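PDB 5E09: cellulase from Bacillus sp. BG-CS10, which probably hydrolyses beta-1,4-glucosidic bonds within cellulose, combining a family 5 glycoside hydrolase domain with a family 46 carbohydrate-binding module in a halophilic, trimodular enzyme. Local coordinates for residues A[12-17]-A[264-269]; A[61-66]-A[103-108]; A[95-100]-A[141-146]. All coordinates share one frame; numbering follows the deposited sequence.

Contact 1: A[12-17]-A[264-269]; sequences SYVADM and GIPVVL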
loop_
_atom_site.group_PDB
_atom_site.type_symbol
_atom_site.label_atom_id
_atom_site.label_comp_id
_atom_site.label_asym_id
_atom_site.label_seq_id
_atom_site.Cartn_x
_atom_site.Cartn_y
_atom_site.Cartn_z
ATOM N N SER A 12 3.370 11.044 23.616
ATOM C CA SER A 12 2.055 11.667 23.491
ATOM C C SER A 12 1.978 12.489 22.214
ATOM O O SER A 12 0.950 12.526 21.540
ATOM C CB SER A 12 1.757 12.546 24.708
ATOM O OG SER A 12 1.645 11.757 25.877
ATOM N N TYR A 13 3.078 13.167 21.913
ATOM C CA TYR A 13 3.273 13.848 20.646
ATOM C C TYR A 13 2.976 12.892 19.490
ATOM O O TYR A 13 2.143 13.189 18.634
ATOM C CB TYR A 13 4.705 14.385 20.569
ATOM C CG TYR A 13 5.069 15.153 19.314
ATOM C CD1 TYR A 13 5.512 14.487 18.175
ATOM C CD2 TYR A 13 5.014 16.541 19.278
ATOM C CE1 TYR A 13 5.867 15.175 17.034
ATOM C CE2 TYR A 13 5.366 17.242 18.135
ATOM C CZ TYR A 13 5.793 16.549 17.011
ATOM O OH TYR A 13 6.158 17.217 15.857
ATOM N N VAL A 14 3.632 11.732 19.489
ATOM C CA VAL A 14 3.469 10.771 18.400
ATOM C C VAL A 14 2.070 10.146 18.384
ATOM O O VAL A 14 1.494 9.940 17.314
ATOM C CB VAL A 14 4.542 9.656 18.465
ATOM C CG1 VAL A 14 4.171 8.475 17.564
ATOM C CG2 VAL A 14 5.902 10.217 18.073
ATOM N N ALA A 15 1.522 9.854 19.563
ATOM C CA ALA A 15 0.166 9.317 19.641
ATOM C C ALA A 15 -0.844 10.312 19.068
ATOM O O ALA A 15 -1.837 9.916 18.459
ATOM C CB ALA A 15 -0.193 8.960 21.075
ATOM N N ASP A 16 -0.558 11.587 19.191
ATOM C CA ASP A 16 -1.413 12.633 18.700
ATOM C C ASP A 16 -1.398 12.782 17.185
ATOM O O ASP A 16 -2.139 13.553 16.642
ATOM C CB ASP A 16 -1.085 13.935 19.389
ATOM C CG ASP A 16 -2.213 14.903 19.351
ATOM O OD1 ASP A 16 -3.362 14.472 19.440
ATOM O OD2 ASP A 16 -1.964 16.107 19.244
HETATM N N MSE A 17 -0.520 12.077 16.510
HETATM C CA MSE A 17 -0.461 12.133 15.079
HETATM C C MSE A 17 -1.349 11.123 14.406
HETATM O O MSE A 17 -1.518 11.271 13.227
HETATM C CB MSE A 17 0.956 11.864 14.612
HETATM C CG MSE A 17 2.007 12.881 14.972
HETATM SE SE MSE A 17 3.795 12.161 14.579
HETATM C CE MSE A 17 3.803 12.467 12.665
ATOM N N GLY A 264 11.399 3.731 25.845
ATOM C CA GLY A 264 10.844 5.051 25.618
ATOM C C GLY A 264 10.665 5.574 24.214
ATOM O O GLY A 264 10.234 6.712 24.028
ATOM N N ILE A 265 11.021 4.771 23.217
ATOM C CA ILE A 265 10.953 5.279 21.847
ATOM C C ILE A 265 9.693 5.015 21.024
ATOM O O ILE A 265 9.354 3.867 20.732
ATOM C CB ILE A 265 12.167 4.697 21.090
ATOM C CG1 ILE A 265 13.422 4.797 21.964
ATOM C CG2 ILE A 265 12.356 5.400 19.752
ATOM C CD1 ILE A 265 14.668 4.254 21.316
ATOM N N PRO A 266 9.007 6.092 20.626
ATOM C CA PRO A 266 7.782 5.994 19.832
ATOM C C PRO A 266 8.087 5.691 18.366
ATOM O O PRO A 266 9.115 6.129 17.846
ATOM C CB PRO A 266 7.158 7.376 19.992
ATOM C CG PRO A 266 8.333 8.281 20.146
ATOM C CD PRO A 266 9.370 7.493 20.910
ATOM N N VAL A 267 7.195 4.951 17.716
ATOM C CA VAL A 267 7.405 4.529 16.342
ATOM C C VAL A 267 6.371 5.139 15.394
ATOM O O VAL A 267 5.178 5.193 15.702
ATOM C CB VAL A 267 7.360 2.991 16.226
ATOM C CG1 VAL A 267 7.550 2.545 14.775
ATOM C CG2 VAL A 267 8.411 2.363 17.129
ATOM N N VAL A 268 6.853 5.623 14.253
ATOM C CA VAL A 268 5.997 6.012 13.146
ATOM C C VAL A 268 6.194 5.069 11.954
ATOM O O VAL A 268 7.297 4.943 11.394
ATOM C CB VAL A 268 6.257 7.462 12.694
ATOM C CG1 VAL A 268 5.468 7.765 11.424
ATOM C CG2 VAL A 268 5.885 8.449 13.800
ATOM N N LEU A 269 5.116 4.382 11.597
ATOM C CA LEU A 269 5.044 3.656 10.343
ATOM C C LEU A 269 4.861 4.692 9.235
ATOM O O LEU A 269 3.744 4.983 8.825
ATOM C CB LEU A 269 3.893 2.644 10.364
ATOM C CG LEU A 269 3.776 1.715 9.157
ATOM C CD1 LEU A 269 5.078 0.960 8.948
ATOM C CD2 LEU A 269 2.631 0.743 9.354
#

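Contact 2: A[61-66]-A[103-108]; sequences PVTWEN and HHDSWL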
loop_
_atom_site.group_PDB
_atom_site.type_symbol
_atom_site.label_atom_id
_atom_site.label_comp_id
_atom_site.label_asym_id
_atom_site.label_seq_id
_atom_site.Cartn_x
_atom_site.Cartn_y
_atom_site.Cartn_z
ATOM N N PRO A 61 6.828 14.175 1.546
ATOM C CA PRO A 61 8.088 13.738 0.942
ATOM C C PRO A 61 8.567 14.760 -0.077
ATOM O O PRO A 61 7.783 15.230 -0.903
ATOM C CB PRO A 61 7.729 12.409 0.263
ATOM C CG PRO A 61 6.251 12.412 0.137
ATOM C CD PRO A 61 5.727 13.236 1.277
ATOM N N VAL A 62 9.839 15.119 -0.007
ATOM C CA VAL A 62 10.412 16.036 -0.980
ATOM C C VAL A 62 11.716 15.495 -1.547
ATOM O O VAL A 62 12.615 15.116 -0.799
ATOM C CB VAL A 62 10.674 17.422 -0.372
ATOM C CG1 VAL A 62 11.167 18.374 -1.449
ATOM C CG2 VAL A 62 9.410 17.967 0.283
ATOM N N THR A 63 11.804 15.442 -2.870
ATOM C CA THR A 63 13.062 15.156 -3.544
ATOM C C THR A 63 13.686 16.484 -3.953
ATOM O O THR A 63 13.043 17.295 -4.626
ATOM C CB THR A 63 12.863 14.252 -4.771
ATOM O OG1 THR A 63 12.332 12.990 -4.347
ATOM C CG2 THR A 63 14.186 14.020 -5.486
ATOM N N TRP A 64 14.932 16.706 -3.541
ATOM C CA TRP A 64 15.555 18.025 -3.647
ATOM C C TRP A 64 16.561 18.172 -4.785
ATOM O O TRP A 64 16.821 19.290 -5.222
ATOM C CB TRP A 64 16.261 18.377 -2.335
ATOM C CG TRP A 64 15.354 18.413 -1.154
ATOM C CD1 TRP A 64 15.127 17.408 -0.266
ATOM C CD2 TRP A 64 14.545 19.518 -0.731
ATOM N NE1 TRP A 64 14.226 17.814 0.687
ATOM C CE2 TRP A 64 13.858 19.102 0.425
ATOM C CE3 TRP A 64 14.339 20.809 -1.219
ATOM C CZ2 TRP A 64 12.970 19.942 1.098
ATOM C CZ3 TRP A 64 13.465 21.638 -0.549
ATOM C CH2 TRP A 64 12.787 21.202 0.596
ATOM N N GLU A 65 17.125 17.057 -5.250
ATOM C CA GLU A 65 18.277 17.080 -6.157
ATOM C C GLU A 65 18.137 18.007 -7.364
ATOM O O GLU A 65 19.069 18.738 -7.703
ATOM C CB GLU A 65 18.581 15.675 -6.672
ATOM C CG GLU A 65 19.764 15.647 -7.632
ATOM C CD GLU A 65 19.616 14.602 -8.713
ATOM O OE1 GLU A 65 19.703 13.399 -8.395
ATOM O OE2 GLU A 65 19.404 14.982 -9.883
ATOM N N ASN A 66 16.978 17.971 -8.011
ATOM C CA ASN A 66 16.750 18.770 -9.210
ATOM C C ASN A 66 16.376 20.225 -8.910
ATOM O O ASN A 66 16.027 20.984 -9.812
ATOM C CB ASN A 66 15.670 18.115 -10.072
ATOM C CG ASN A 66 16.163 16.859 -10.761
ATOM O OD1 ASN A 66 17.328 16.767 -11.141
ATOM N ND2 ASN A 66 15.279 15.881 -10.921
ATOM N N HIS A 103 13.809 12.815 0.148
ATOM C CA HIS A 103 13.178 11.593 -0.311
ATOM C C HIS A 103 13.933 10.736 -1.307
ATOM O O HIS A 103 14.689 9.908 -0.911
ATOM C CB HIS A 103 11.772 11.878 -0.801
ATOM C CG HIS A 103 10.851 10.714 -0.701
ATOM N ND1 HIS A 103 10.290 10.317 0.483
ATOM C CD2 HIS A 103 10.382 9.870 -1.637
ATOM C CE1 HIS A 103 9.524 9.274 0.275
ATOM N NE2 HIS A 103 9.553 8.991 -1.008
ATOM N N HIS A 104 13.729 10.931 -2.589
ATOM C CA HIS A 104 14.401 10.124 -3.589
ATOM C C HIS A 104 15.876 10.398 -3.670
ATOM O O HIS A 104 16.624 9.659 -4.242
ATOM C CB HIS A 104 13.691 10.135 -4.923
ATOM C CG HIS A 104 12.405 9.394 -4.896
ATOM N ND1 HIS A 104 12.287 8.144 -4.353
ATOM C CD2 HIS A 104 11.171 9.740 -5.304
ATOM C CE1 HIS A 104 11.041 7.746 -4.442
ATOM N NE2 HIS A 104 10.345 8.698 -5.015
ATOM N N ASP A 105 16.268 11.491 -3.065
ATOM C CA ASP A 105 17.680 11.831 -2.966
ATOM C C ASP A 105 18.486 10.656 -2.433
ATOM O O ASP A 105 19.668 10.518 -2.729
ATOM C CB ASP A 105 17.878 13.046 -2.060
ATOM C CG ASP A 105 17.105 14.253 -2.529
ATOM O OD1 ASP A 105 17.532 14.881 -3.522
ATOM O OD2 ASP A 105 16.074 14.582 -1.900
ATOM N N SER A 106 17.833 9.818 -1.636
ATOM C CA SER A 106 18.454 8.625 -1.083
ATOM C C SER A 106 19.114 7.735 -2.139
ATOM O O SER A 106 20.255 7.322 -1.965
ATOM C CB SER A 106 17.419 7.813 -0.311
ATOM O OG SER A 106 16.371 7.394 -1.170
ATOM N N TRP A 107 18.402 7.428 -3.222
ATOM C CA TRP A 107 18.955 6.535 -4.241
ATOM C C TRP A 107 19.500 7.320 -5.434
ATOM O O TRP A 107 20.211 6.770 -6.274
ATOM C CB TRP A 107 17.909 5.507 -4.705
ATOM C CG TRP A 107 16.696 6.098 -5.372
ATOM C CD1 TRP A 107 15.538 6.489 -4.764
ATOM C CD2 TRP A 107 16.520 6.359 -6.775
ATOM N NE1 TRP A 107 14.656 6.981 -5.697
ATOM C CE2 TRP A 107 15.232 6.913 -6.936
ATOM C CE3 TRP A 107 17.325 6.178 -7.903
ATOM C CZ2 TRP A 107 14.731 7.288 -8.188
ATOM C CZ3 TRP A 107 16.823 6.549 -9.145
ATOM C CH2 TRP A 107 15.535 7.097 -9.275
ATOM N N LEU A 108 19.115 8.596 -5.500
ATOM C CA LEU A 108 19.579 9.547 -6.514
ATOM C C LEU A 108 21.052 9.982 -6.376
ATOM O O LEU A 108 21.776 10.076 -7.367
ATOM C CB LEU A 108 18.672 10.781 -6.536
ATOM C CG LEU A 108 17.196 10.534 -6.852
ATOM C CD1 LEU A 108 16.402 11.828 -6.761
ATOM C CD2 LEU A 108 17.039 9.899 -8.224
#

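Contact 3: A[95-100]-A[141-146]; sequences DLYVML and KLMFES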
loop_
_atom_site.group_PDB
_atom_site.type_symbol
_atom_site.label_atom_id
_atom_site.label_comp_id
_atom_site.label_asym_id
_atom_site.label_seq_id
_atom_site.Cartn_x
_atom_site.Cartn_y
_atom_site.Cartn_z
ATOM N N ASP A 95 -4.051 22.636 11.772
ATOM C CA ASP A 95 -3.674 21.990 13.034
ATOM C C ASP A 95 -3.144 20.566 12.818
ATOM O O ASP A 95 -3.203 19.726 13.715
ATOM C CB ASP A 95 -4.859 21.977 14.011
ATOM C CG ASP A 95 -5.182 23.358 14.558
ATOM O OD1 ASP A 95 -4.334 24.268 14.414
ATOM O OD2 ASP A 95 -6.284 23.533 15.127
ATOM N N LEU A 96 -2.620 20.303 11.626
ATOM C CA LEU A 96 -1.988 19.020 11.346
ATOM C C LEU A 96 -0.551 18.993 11.855
ATOM O O LEU A 96 0.109 20.029 11.916
ATOM C CB LEU A 96 -2.000 18.723 9.844
ATOM C CG LEU A 96 -3.352 18.568 9.149
ATOM C CD1 LEU A 96 -3.161 18.510 7.634
ATOM C CD2 LEU A 96 -4.047 17.323 9.653
ATOM N N TYR A 97 -0.074 17.811 12.231
ATOM C CA TYR A 97 1.361 17.602 12.385
ATOM C C TYR A 97 1.932 17.376 10.992
ATOM O O TYR A 97 1.255 16.801 10.137
ATOM C CB TYR A 97 1.670 16.408 13.279
ATOM C CG TYR A 97 1.281 16.560 14.733
ATOM C CD1 TYR A 97 -0.016 16.281 15.162
ATOM C CD2 TYR A 97 2.220 16.935 15.686
ATOM C CE1 TYR A 97 -0.370 16.392 16.498
ATOM C CE2 TYR A 97 1.876 17.052 17.023
ATOM C CZ TYR A 97 0.580 16.781 17.424
ATOM O OH TYR A 97 0.238 16.898 18.752
ATOM N N VAL A 98 3.161 17.832 10.761
ATOM C CA VAL A 98 3.812 17.681 9.459
ATOM C C VAL A 98 5.186 17.020 9.595
ATOM O O VAL A 98 5.946 17.350 10.500
ATOM C CB VAL A 98 3.976 19.045 8.757
ATOM C CG1 VAL A 98 4.648 18.878 7.393
ATOM C CG2 VAL A 98 2.628 19.722 8.614
HETATM N N MSE A 99 5.486 16.072 8.709
HETATM C CA MSE A 99 6.816 15.470 8.636
HETATM C C MSE A 99 7.453 15.828 7.297
HETATM O O MSE A 99 6.853 15.604 6.241
HETATM C CB MSE A 99 6.758 13.941 8.806
HETATM C CG MSE A 99 8.131 13.264 8.689
HETATM SE SE MSE A 99 8.151 11.311 8.867
HETATM C CE MSE A 99 6.914 11.153 10.381
ATOM N N LEU A 100 8.657 16.393 7.345
ATOM C CA LEU A 100 9.375 16.805 6.131
ATOM C C LEU A 100 10.706 16.057 5.987
ATOM O O LEU A 100 11.416 15.858 6.978
ATOM C CB LEU A 100 9.623 18.311 6.154
ATOM C CG LEU A 100 10.394 18.903 4.977
ATOM C CD1 LEU A 100 9.554 18.843 3.719
ATOM C CD2 LEU A 100 10.839 20.331 5.266
ATOM N N LYS A 141 5.020 21.166 15.873
ATOM C CA LYS A 141 4.194 20.198 15.164
ATOM C C LYS A 141 4.825 19.837 13.815
ATOM O O LYS A 141 4.418 18.875 13.162
ATOM C CB LYS A 141 2.773 20.741 14.978
ATOM C CG LYS A 141 2.027 20.992 16.296
ATOM C CD LYS A 141 0.614 20.413 16.270
ATOM C CE LYS A 141 -0.426 21.432 15.804
ATOM N NZ LYS A 141 -0.317 21.836 14.361
ATOM N N LEU A 142 5.818 20.616 13.400
ATOM C CA LEU A 142 6.629 20.264 12.236
ATOM C C LEU A 142 7.878 19.506 12.693
ATOM O O LEU A 142 8.610 19.963 13.572
ATOM C CB LEU A 142 7.013 21.509 11.438
ATOM C CG LEU A 142 8.073 21.341 10.350
ATOM C CD1 LEU A 142 7.543 20.488 9.206
ATOM C CD2 LEU A 142 8.521 22.700 9.844
HETATM N N MSE A 143 8.099 18.340 12.098
HETATM C CA MSE A 143 9.219 17.478 12.448
HETATM C C MSE A 143 10.015 17.117 11.194
HETATM O O MSE A 143 9.480 17.123 10.078
HETATM C CB MSE A 143 8.716 16.212 13.143
HETATM C CG MSE A 143 8.019 15.225 12.199
HETATM SE SE MSE A 143 6.852 13.990 13.143
HETATM C CE MSE A 143 5.274 15.132 13.259
ATOM N N PHE A 144 11.292 16.799 11.386
ATOM C CA PHE A 144 12.192 16.458 10.282
ATOM C C PHE A 144 12.567 14.986 10.318
ATOM O O PHE A 144 12.885 14.470 11.391
ATOM C CB PHE A 144 13.476 17.291 10.354
ATOM C CG PHE A 144 13.266 18.773 10.253
ATOM C CD1 PHE A 144 12.158 19.299 9.604
ATOM C CD2 PHE A 144 14.201 19.649 10.787
ATOM C CE1 PHE A 144 11.982 20.677 9.502
ATOM C CE2 PHE A 144 14.029 21.022 10.688
ATOM C CZ PHE A 144 12.916 21.536 10.043
ATOM N N GLU A 145 12.534 14.302 9.171
ATOM C CA GLU A 145 13.168 12.984 9.098
ATOM C C GLU A 145 14.352 13.025 8.138
ATOM O O GLU A 145 14.279 13.608 7.049
ATOM C CB GLU A 145 12.186 11.866 8.701
ATOM C CG GLU A 145 11.439 12.090 7.437
ATOM C CD GLU A 145 10.806 10.824 6.859
ATOM O OE1 GLU A 145 11.354 9.712 7.029
ATOM O OE2 GLU A 145 9.739 10.951 6.224
ATOM N N SER A 146 15.439 12.390 8.565
ATOM C CA SER A 146 16.755 12.564 7.952
ATOM C C SER A 146 16.807 12.224 6.471
ATOM O O SER A 146 17.302 13.017 5.672
ATOM C CB SER A 146 17.782 11.714 8.691
ATOM O OG SER A 146 17.422 10.349 8.618
#

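Contact 1: A[12-17]-A[264-269]
Val-14 holds CG1 anti to its backbone N (chi1 166°) and CG2 anti to its carbonyl carbon, which sends one methyl toward Pro-266 and the other on toward Val-268. Val-268 has much the same first torsion (173°), with its CG2 beside the backbone N and turned to the helix. The Val-14 side chain crosses the proline at about a right angle: CG2 lies 3.7 Å from both CB and CG of Pro-266. Its other methyl passes the start of the strand, where Val-14 CG1 is 3.9 Å from the carbonyl oxygen of Val-267 and 4.1 Å from CG2 of Val-268. That same Val-268 methyl also meets the selenomethionine at position 17, 4.3 Å from the SE atom of Met-17. No hydrogen bond joins the two segments, so the buried contact rests chiefly on apolar packing. An alanine in place of Val-14 would probably open a gap beside Pro-266 and deprive the Val-268 methyl of its helix partner. Val-14 and Val-268 both lean on Ile-220 of the adjacent strand 219-225, while Met-17 and Val-268 share Met-99 of strand 97-100 across the barrel. Val-267 turns the other way, to helix 243-261 outside. A short helix preceding the first strand and laid against the beginning of a later one thus closes the N-terminal end of a (beta/alpha)8 barrel, the TIM-barrel fold of glycoside hydrolase family 5.

Contact 2: A[61-66]-A[103-108]
Pro-61 sets its CB over one face of the His-103 imidazole, a CH-pi contact 3.6 Å from CB to the ring centroid. Next along, Val-62 offers its carbonyl O to the backbone N of His-103 in a bent, weak hydrogen bond. Thr-63 splits its two branches between partners. Its OG1 accepts the backbone N-H of His-104 at 3.0 Å and also pairs with Asp-28 O, while its CG2, anti to the backbone N (chi1 -62° for OG1), packs against CD1 of Leu-108 at 3.4 Å. Trp-64 donates its backbone N-H to Asp-105 OD2, at 2.9 Å on the syn lone pair with an N-H...O angle of 161°, and more weakly to OD1. Asp-105 OD2 also lies at the edge of the indole, 3.4 Å from Trp-64 CD1, and the indole NE1 bonds to Asn-101 O. Glu-65 adds a weak bond from its N to Asp-105 OD1, an oxygen that also takes Trp-109 NE1, and its own OE1 rests beside CB of Leu-108. One buried carboxylate therefore gathers two successive backbone N-H groups and an indole N-H, which is likely to offset its negative charge and hold the loop after strand 57-60 to helix 105-110.

Contact 3: A[95-100]-A[141-146]
Met-99 and Met-143, both selenomethionines, cross at a slant on the barrel interior, CB of Met-99 lying 3.8 Å from CG of Met-143. Beneath them, parallel strands 97-100 and 142-145 are laced by four straight backbone hydrogen bonds, from Val-98 N to Lys-141 O through to Glu-145 N to Leu-100 O. On the outer face, CG1 of Val-98 meets CD1 of Leu-142 at 3.8 Å, with helix 78-93 packing on Val-98 and Leu-100. At the C-terminal end Glu-145 starts its chain between the backbone N and carbonyl carbon (chi1 55°), which carries its carboxylate across the Met-99 side chain at about a right angle, OE2 standing 3.1 Å from SE of Met-99. The loose part is solvent-exposed Asp-95 at the opposite end, whose OD1 remains 4.7 Å from Lys-141 NZ, short of a salt bridge. Beside it Lys-141 closes in, its CD over one face of the Tyr-97 ring and its NZ reaching Leu-96 O at 3.1 Å from above the carbonyl plane. The ammonium at this end is probably steadied mainly by the Leu-96 carbonyl, the ring meeting the aliphatic part of the chain, whereas the buried Glu-145 carboxylate is probably balanced by its salt bridge to Arg-59.

How the contacts relate
From the N terminus, helix 9-15 meets the beginning of strand 267-272 in contact 1, closing a loop of some 250 residues that encloses the other two contacts. Contacts 2 and 3 interlock: their segments alternate as 61-66, 95-100, 103-108 and 141-146, so neither loop contains the other. Contact 2 joins the loop after strand 57-60 to helix 105-110, at the C-terminal end of the strands. Contact 3 joins two neighbouring barrel strands. It touches contact 1 at the N-terminal end, where the Tyr-13 ring meets Tyr-97 edge-to-face, and contact 2 through Val-62 against Leu-100. Contacts 1 and 2 do not touch, their nearest atoms about 11 Å apart, and contact 3 bridges them.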